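Local structure of photosystem II assembly protein Ycf48 (Thermosynechococcus elongatus, 5OJ5) at residues D43-E48 with V306-V311; V270-L275 with A291-Q296; L319-S322 with G326-L329. The protein assists the early steps of photosystem II assembly and the replacement of photodamaged D1, binding the C-terminal extension of the D1 precursor. One frame throughout, in Å; residues are numbered along the deposited sequence.

Contact 1 (D43-E48 with V306-V311)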
# COMPACT_ATOMS: atom_id res chain seq x y z
N ASP A 43 3.67 11.05 -22.90
CA ASP A 43 4.77 11.06 -23.87
C ASP A 43 5.88 10.06 -23.57
O ASP A 43 6.67 9.75 -24.48
CB ASP A 43 5.40 12.45 -23.97
CG ASP A 43 4.58 13.40 -24.81
OD1 ASP A 43 3.63 12.95 -25.48
OD2 ASP A 43 4.93 14.60 -24.81
N TYR A 44 5.96 9.54 -22.35
CA TYR A 44 7.00 8.58 -22.01
C TYR A 44 6.42 7.59 -21.01
O TYR A 44 5.72 7.99 -20.09
CB TYR A 44 8.22 9.27 -21.35
CG TYR A 44 9.26 8.28 -20.74
CD1 TYR A 44 10.05 7.44 -21.54
CD2 TYR A 44 9.42 8.17 -19.36
CE1 TYR A 44 10.98 6.56 -20.97
CE2 TYR A 44 10.34 7.29 -18.79
CZ TYR A 44 11.09 6.48 -19.60
OH TYR A 44 12.01 5.60 -19.05
N ASN A 45 6.69 6.31 -21.23
CA ASN A 45 6.27 5.29 -20.30
C ASN A 45 7.47 4.88 -19.45
O ASN A 45 8.37 4.19 -19.97
CB ASN A 45 5.76 4.08 -21.04
CG ASN A 45 5.60 2.90 -20.08
OD1 ASN A 45 5.20 3.09 -18.91
ND2 ASN A 45 5.98 1.72 -20.50
N PRO A 46 7.52 5.21 -18.16
CA PRO A 46 8.66 4.85 -17.32
C PRO A 46 8.53 3.46 -16.72
O PRO A 46 9.43 3.01 -16.01
CB PRO A 46 8.60 5.91 -16.21
CG PRO A 46 7.12 6.20 -16.06
CD PRO A 46 6.56 6.09 -17.45
N TRP A 47 7.46 2.75 -16.97
CA TRP A 47 7.19 1.51 -16.24
C TRP A 47 7.58 0.31 -17.07
O TRP A 47 7.07 0.10 -18.17
CB TRP A 47 5.73 1.45 -15.85
CG TRP A 47 5.34 2.52 -14.88
CD1 TRP A 47 4.64 3.67 -15.15
CD2 TRP A 47 5.63 2.56 -13.49
NE1 TRP A 47 4.48 4.41 -14.02
CE2 TRP A 47 5.07 3.77 -12.98
CE3 TRP A 47 6.28 1.69 -12.60
CZ2 TRP A 47 5.15 4.11 -11.62
CZ3 TRP A 47 6.35 2.03 -11.26
CH2 TRP A 47 5.77 3.23 -10.78
N GLU A 48 8.47 -0.50 -16.55
CA GLU A 48 8.84 -1.75 -17.20
C GLU A 48 8.16 -2.92 -16.50
O GLU A 48 8.22 -3.05 -15.28
CB GLU A 48 10.35 -1.90 -17.18
CG GLU A 48 11.07 -2.17 -15.91
CD GLU A 48 12.47 -2.74 -16.17
OE1 GLU A 48 13.01 -3.40 -15.25
OE2 GLU A 48 13.02 -2.55 -17.29
N VAL A 306 -0.48 4.60 -22.10
CA VAL A 306 -1.17 3.66 -22.96
C VAL A 306 -0.38 2.37 -23.13
O VAL A 306 -0.97 1.33 -23.46
CB VAL A 306 -1.55 4.26 -24.34
CG1 VAL A 306 -2.56 5.43 -24.10
CG2 VAL A 306 -0.33 4.71 -25.13
N ASP A 307 0.95 2.40 -22.94
CA ASP A 307 1.73 1.20 -23.18
C ASP A 307 1.34 0.10 -22.24
O ASP A 307 1.37 -1.07 -22.62
CB ASP A 307 3.22 1.45 -23.02
CG ASP A 307 3.71 2.43 -24.02
OD1 ASP A 307 4.20 2.07 -25.10
OD2 ASP A 307 3.48 3.62 -23.76
N VAL A 308 0.97 0.45 -21.01
CA VAL A 308 0.71 -0.61 -20.05
C VAL A 308 -0.69 -1.16 -20.18
O VAL A 308 -1.02 -2.13 -19.47
CB VAL A 308 1.03 -0.22 -18.59
CG1 VAL A 308 2.47 0.21 -18.45
CG2 VAL A 308 0.09 0.84 -18.13
N LYS A 309 -1.53 -0.57 -21.06
CA LYS A 309 -2.85 -1.15 -21.30
C LYS A 309 -2.73 -2.57 -21.81
O LYS A 309 -3.68 -3.35 -21.69
CB LYS A 309 -3.63 -0.36 -22.36
CG LYS A 309 -4.14 0.98 -21.91
CD LYS A 309 -4.88 1.74 -23.00
CE LYS A 309 -6.22 1.09 -23.37
NZ LYS A 309 -7.00 1.94 -24.33
N LYS A 310 -1.59 -2.93 -22.40
CA LYS A 310 -1.38 -4.26 -22.91
C LYS A 310 -1.09 -5.28 -21.82
O LYS A 310 -1.07 -6.47 -22.12
CB LYS A 310 -0.23 -4.20 -23.92
CG LYS A 310 -0.54 -3.36 -25.16
CD LYS A 310 0.73 -3.00 -25.93
CE LYS A 310 1.48 -4.28 -26.31
NZ LYS A 310 2.50 -4.54 -25.26
N VAL A 311 -0.87 -4.87 -20.57
CA VAL A 311 -0.48 -5.79 -19.49
C VAL A 311 -1.76 -6.40 -18.91
O VAL A 311 -2.60 -5.65 -18.38
CB VAL A 311 0.35 -5.09 -18.40
CG1 VAL A 311 0.74 -6.06 -17.24
CG2 VAL A 311 1.60 -4.44 -18.98
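Asn45 and Val308 mark the boundary between the firm and the loose halves of this contact. On the firm side, CG1 of the buried Val308 is the methyl that touches, 4.0 Å from Asn45 OD1 and 4.4 Å from Trp47 CB. Only the root of the tryptophan side chain takes part, because the indole leads away and packs edge-to-face with Trp284 and with Tyr338. The Asn45 amide is held by its own chain. Its OD1 accepts from Trp47 N at 3.0 Å, closing an Asx turn with the donor well above the carbonyl plane, 64° out of it. Its ND2 returns a bond of 3.0 Å to Trp47 O. With CG anti to the backbone N of Asn45, chi1 168° swings the amide along its own chain, where both of its ends are engaged.

The outer side is looser and more open to solvent. Exposed Asp307 brings OD2 to 3.6 Å from Asn45 CB, while Asn45 ND2 rests 3.7 Å from Asp307 CB. The planes of amide and carboxylate are nearly parallel, 10° apart, yet no hydrogen bond joins the two groups, and none crosses the contact anywhere.

The partners are far apart in sequence: a 3-10 turn leading into the last blade, and the start of the N-terminal strand 47-51. That strand pairs with 334-338 as the outermost strand of the same blade, and Glu48 OE1 forms a salt bridge with Arg337 of 334-338. The 306-311 loop packs beside this pairing of 47-51 with 334-338, which is the Velcro closure of the seven-bladed beta-propeller.

Contact 2 (V270-L275 with A291-Q296)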
# COMPACT_ATOMS: atom_id res chain seq x y z
N VAL A 270 -14.23 2.25 -15.47
CA VAL A 270 -12.95 1.74 -14.99
C VAL A 270 -12.73 2.24 -13.57
O VAL A 270 -12.69 3.44 -13.31
CB VAL A 270 -11.79 2.09 -15.92
CG1 VAL A 270 -11.63 3.52 -15.96
CG2 VAL A 270 -10.49 1.49 -15.39
N GLY A 271 -12.53 1.32 -12.67
CA GLY A 271 -12.30 1.65 -11.31
C GLY A 271 -10.83 1.84 -11.04
O GLY A 271 -9.95 1.20 -11.63
N PHE A 272 -10.56 2.72 -10.10
CA PHE A 272 -9.19 2.92 -9.65
C PHE A 272 -8.97 2.23 -8.32
O PHE A 272 -9.89 2.04 -7.52
CB PHE A 272 -8.82 4.41 -9.54
CG PHE A 272 -8.95 5.08 -10.86
CD1 PHE A 272 -9.94 6.06 -11.09
CD2 PHE A 272 -8.13 4.72 -11.90
CE1 PHE A 272 -10.06 6.70 -12.34
CE2 PHE A 272 -8.25 5.33 -13.17
CZ PHE A 272 -9.22 6.31 -13.37
N LEU A 273 -7.71 1.89 -8.05
CA LEU A 273 -7.33 1.08 -6.91
C LEU A 273 -6.36 1.79 -6.00
O LEU A 273 -6.41 1.58 -4.80
CB LEU A 273 -6.77 -0.25 -7.40
CG LEU A 273 -7.79 -1.09 -8.18
CD1 LEU A 273 -7.14 -2.20 -8.96
CD2 LEU A 273 -8.84 -1.62 -7.23
N ASP A 274 -5.41 2.58 -6.53
CA ASP A 274 -4.44 3.26 -5.70
C ASP A 274 -3.97 4.53 -6.38
O ASP A 274 -4.07 4.68 -7.61
CB ASP A 274 -3.23 2.35 -5.40
CG ASP A 274 -2.45 2.78 -4.18
OD1 ASP A 274 -3.01 3.53 -3.34
OD2 ASP A 274 -1.33 2.28 -4.00
N LEU A 275 -3.46 5.44 -5.55
CA LEU A 275 -2.98 6.75 -5.99
C LEU A 275 -1.71 7.01 -5.20
O LEU A 275 -1.69 6.81 -3.97
CB LEU A 275 -4.06 7.80 -5.66
CG LEU A 275 -3.78 9.24 -6.11
CD1 LEU A 275 -5.10 9.97 -6.24
CD2 LEU A 275 -2.92 9.98 -5.13
N ALA A 291 -5.24 -0.04 -16.43
CA ALA A 291 -5.38 1.40 -16.34
C ALA A 291 -4.29 2.01 -15.47
O ALA A 291 -4.13 1.65 -14.29
CB ALA A 291 -6.76 1.75 -15.76
N LEU A 292 -3.56 2.97 -16.03
CA LEU A 292 -2.52 3.67 -15.30
C LEU A 292 -2.42 5.07 -15.86
O LEU A 292 -2.16 5.23 -17.07
CB LEU A 292 -1.18 2.94 -15.40
CG LEU A 292 -0.04 3.55 -14.57
CD1 LEU A 292 -0.34 3.53 -13.08
CD2 LEU A 292 1.28 2.81 -14.83
N LEU A 293 -2.62 6.07 -15.02
CA LEU A 293 -2.66 7.46 -15.42
C LEU A 293 -1.64 8.25 -14.61
O LEU A 293 -1.29 7.89 -13.47
CB LEU A 293 -4.04 8.07 -15.18
CG LEU A 293 -5.27 7.30 -15.71
CD1 LEU A 293 -6.53 8.17 -15.48
CD2 LEU A 293 -5.17 6.76 -17.06
N CYS A 294 -1.20 9.37 -15.19
CA CYS A 294 -0.29 10.28 -14.56
C CYS A 294 -0.80 11.71 -14.68
O CYS A 294 -1.23 12.13 -15.76
CB CYS A 294 1.10 10.18 -15.17
SG CYS A 294 2.32 11.30 -14.55
N SER A 295 -0.72 12.44 -13.58
CA SER A 295 -0.95 13.87 -13.58
C SER A 295 0.35 14.57 -13.24
O SER A 295 1.06 14.17 -12.30
CB SER A 295 -2.01 14.20 -12.52
OG SER A 295 -2.10 15.63 -12.39
N GLN A 296 0.67 15.62 -13.97
CA GLN A 296 1.87 16.41 -13.73
C GLN A 296 1.53 17.74 -13.09
O GLN A 296 2.42 18.57 -12.88
CB GLN A 296 2.67 16.57 -15.04
CG GLN A 296 3.22 15.20 -15.48
CD GLN A 296 3.89 15.20 -16.83
OE1 GLN A 296 5.06 15.51 -16.95
NE2 GLN A 296 3.15 14.78 -17.86
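Phe272 meets Leu293 through the far end of its ring: CZ lies 3.9 Å and CE2 4.0 Å from Leu293 CD1, a methyl that approaches obliquely. The two side chains cross at about a right angle. A second touch lies beside them, with Val270 CG2 3.8 Å from Ala291 CB. A chi1 of 64° puts Val270 CG1 between the backbone N and the carbonyl carbon and leaves CG2 anti to N, against the alanine. The contact is wholly apolar, and no hydrogen bond spans it.

The next shell explains how strands that are not neighbours can touch. Strand 283-287 runs between them, bonded through its backbone to Leu273 and Asp274 on one side and to Leu293 on the other. Phe272 therefore reaches across this middle strand, resting on Leu285 as it goes, and it also packs against Ile241 of the preceding blade. Just past the phenylalanine, Leu273 and Asp274 share Ala286 as partner in a classic beta bulge. Asp274 OD2 accepts from Ile318 N, tying the strand to the following blade.

Val270 and Ala291 lie just before their strands; Phe272 and Leu293, first strand meeting third over the second, are typical of the four-stranded antiparallel blade of a beta-propeller.

Contact 3 (L319-S322 with G326-L329)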
# COMPACT_ATOMS: atom_id res chain seq x y z
N LEU A 319 3.97 1.88 -5.08
CA LEU A 319 4.92 2.12 -4.00
C LEU A 319 6.10 2.89 -4.57
O LEU A 319 6.88 2.33 -5.34
CB LEU A 319 5.40 0.80 -3.41
CG LEU A 319 4.32 -0.00 -2.69
CD1 LEU A 319 4.85 -1.33 -2.20
CD2 LEU A 319 3.78 0.75 -1.43
N PHE A 320 6.27 4.14 -4.17
CA PHE A 320 7.47 4.91 -4.51
C PHE A 320 8.38 4.92 -3.30
O PHE A 320 7.94 5.25 -2.20
CB PHE A 320 7.14 6.34 -4.91
CG PHE A 320 6.61 6.43 -6.33
CD1 PHE A 320 7.45 6.21 -7.39
CD2 PHE A 320 5.27 6.75 -6.57
CE1 PHE A 320 6.96 6.28 -8.70
CE2 PHE A 320 4.79 6.82 -7.85
CZ PHE A 320 5.63 6.58 -8.90
N PHE A 321 9.61 4.55 -3.50
CA PHE A 321 10.64 4.61 -2.47
C PHE A 321 11.48 5.87 -2.54
O PHE A 321 12.00 6.32 -1.52
CB PHE A 321 11.50 3.34 -2.53
CG PHE A 321 10.70 2.13 -2.22
CD1 PHE A 321 10.44 1.81 -0.88
CD2 PHE A 321 10.13 1.35 -3.21
CE1 PHE A 321 9.62 0.76 -0.55
CE2 PHE A 321 9.28 0.27 -2.87
CZ PHE A 321 9.05 -0.02 -1.54
N SER A 322 11.54 6.46 -3.70
CA SER A 322 12.17 7.75 -3.91
C SER A 322 11.69 8.22 -5.27
O SER A 322 11.01 7.47 -5.98
CB SER A 322 13.68 7.58 -3.95
OG SER A 322 14.10 7.01 -5.17
N GLY A 326 10.44 2.94 -7.83
CA GLY A 326 9.04 2.68 -7.54
C GLY A 326 8.55 1.45 -8.24
O GLY A 326 9.14 1.00 -9.23
N PHE A 327 7.45 0.92 -7.72
CA PHE A 327 6.90 -0.34 -8.18
C PHE A 327 5.39 -0.27 -8.14
O PHE A 327 4.79 0.39 -7.29
CB PHE A 327 7.37 -1.51 -7.30
CG PHE A 327 8.82 -1.71 -7.39
CD1 PHE A 327 9.37 -2.56 -8.31
CD2 PHE A 327 9.65 -0.97 -6.54
CE1 PHE A 327 10.77 -2.66 -8.37
CE2 PHE A 327 11.00 -1.07 -6.60
CZ PHE A 327 11.54 -1.89 -7.49
N ILE A 328 4.78 -0.98 -9.06
CA ILE A 328 3.33 -1.18 -9.05
C ILE A 328 3.07 -2.67 -8.98
O ILE A 328 3.66 -3.45 -9.74
CB ILE A 328 2.67 -0.56 -10.28
CG1 ILE A 328 2.88 0.96 -10.20
CG2 ILE A 328 1.21 -0.91 -10.34
CD1 ILE A 328 2.37 1.74 -11.38
N LEU A 329 2.24 -3.07 -8.04
CA LEU A 329 1.86 -4.47 -7.84
C LEU A 329 0.66 -4.83 -8.72
O LEU A 329 -0.40 -4.19 -8.63
CB LEU A 329 1.57 -4.75 -6.36
CG LEU A 329 2.60 -4.28 -5.35
CD1 LEU A 329 2.22 -4.72 -3.96
CD2 LEU A 329 4.01 -4.75 -5.60
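Leu319 and Phe327 hold the two strands together through a pair of backbone hydrogen bonds. Leu319 N gives to Phe327 O at 2.8 Å, with an N-H...O angle of 171°. The return bond, from Phe327 N to Leu319 O, is also 2.8 Å but more bent, at 155°. Together they define an antiparallel hydrogen-bonded pair.

A weaker polar contact sits beside them. Leu319 O, already an acceptor for Phe327 N, is approached by Gly326 CA at 3.1 Å in a CA-H...O contact. Gly326 itself forms a non-hydrogen-bonded pair with Phe320, and here the chains draw close, with the two CA atoms 4.1 Å apart. Lacking a side chain, the glycine leaves space for the Phe320 ring, whose CD1 settles obliquely 3.9 Å from Gly326 CA.

The apolar contact between side chains is that of Phe321 with Phe327, on the side of the sheet carrying Leu319 and Phe327. CE2 of Phe321 is 3.9 Å from CD2 of Phe327, which arrives at the edge of the Phe321 ring, near its plane. The two aromatic side chains cross at about a right angle. A chi1 of -64° sets the Phe321 ring anti to its carbonyl carbon, where its CE2 meets Phe327. The chain turns a corner at Phe321, and Phe321 and Ser322 form the two-residue side of a classic beta bulge. Met61 of strand 58-63 touches Leu319, Phe321 and Phe327 alike, and Phe63 adds an edge-to-face partner for Phe321.

Separately, the opposite side bears Phe320, whose side chain touches Arg278.

A short, tight beta hairpin of this kind forms the innermost pair of strands in a propeller blade, one side of it packed on the first strand of the next blade around the ring.

In the fold
The chemistry of the three contacts differs with distance from the chain's centre. Contact 3, about 9 Å from that centre to its own, rests on main-chain bonds between neighbouring strands; contact 2, at about 14 Å, is purely apolar and the most buried; contact 1, at about 21 Å, sets a buried valine beside a polar, more exposed side. Contacts 1 and 3 reach the same sheet from its outer and inner strands, while contact 2 belongs to the preceding blade. Side chains bridge all three: Trp47 touches Leu292, Phe320 and Ile328, and Leu292 in turn packs on Val308 and Ile328, so the last two blades share apolar packing.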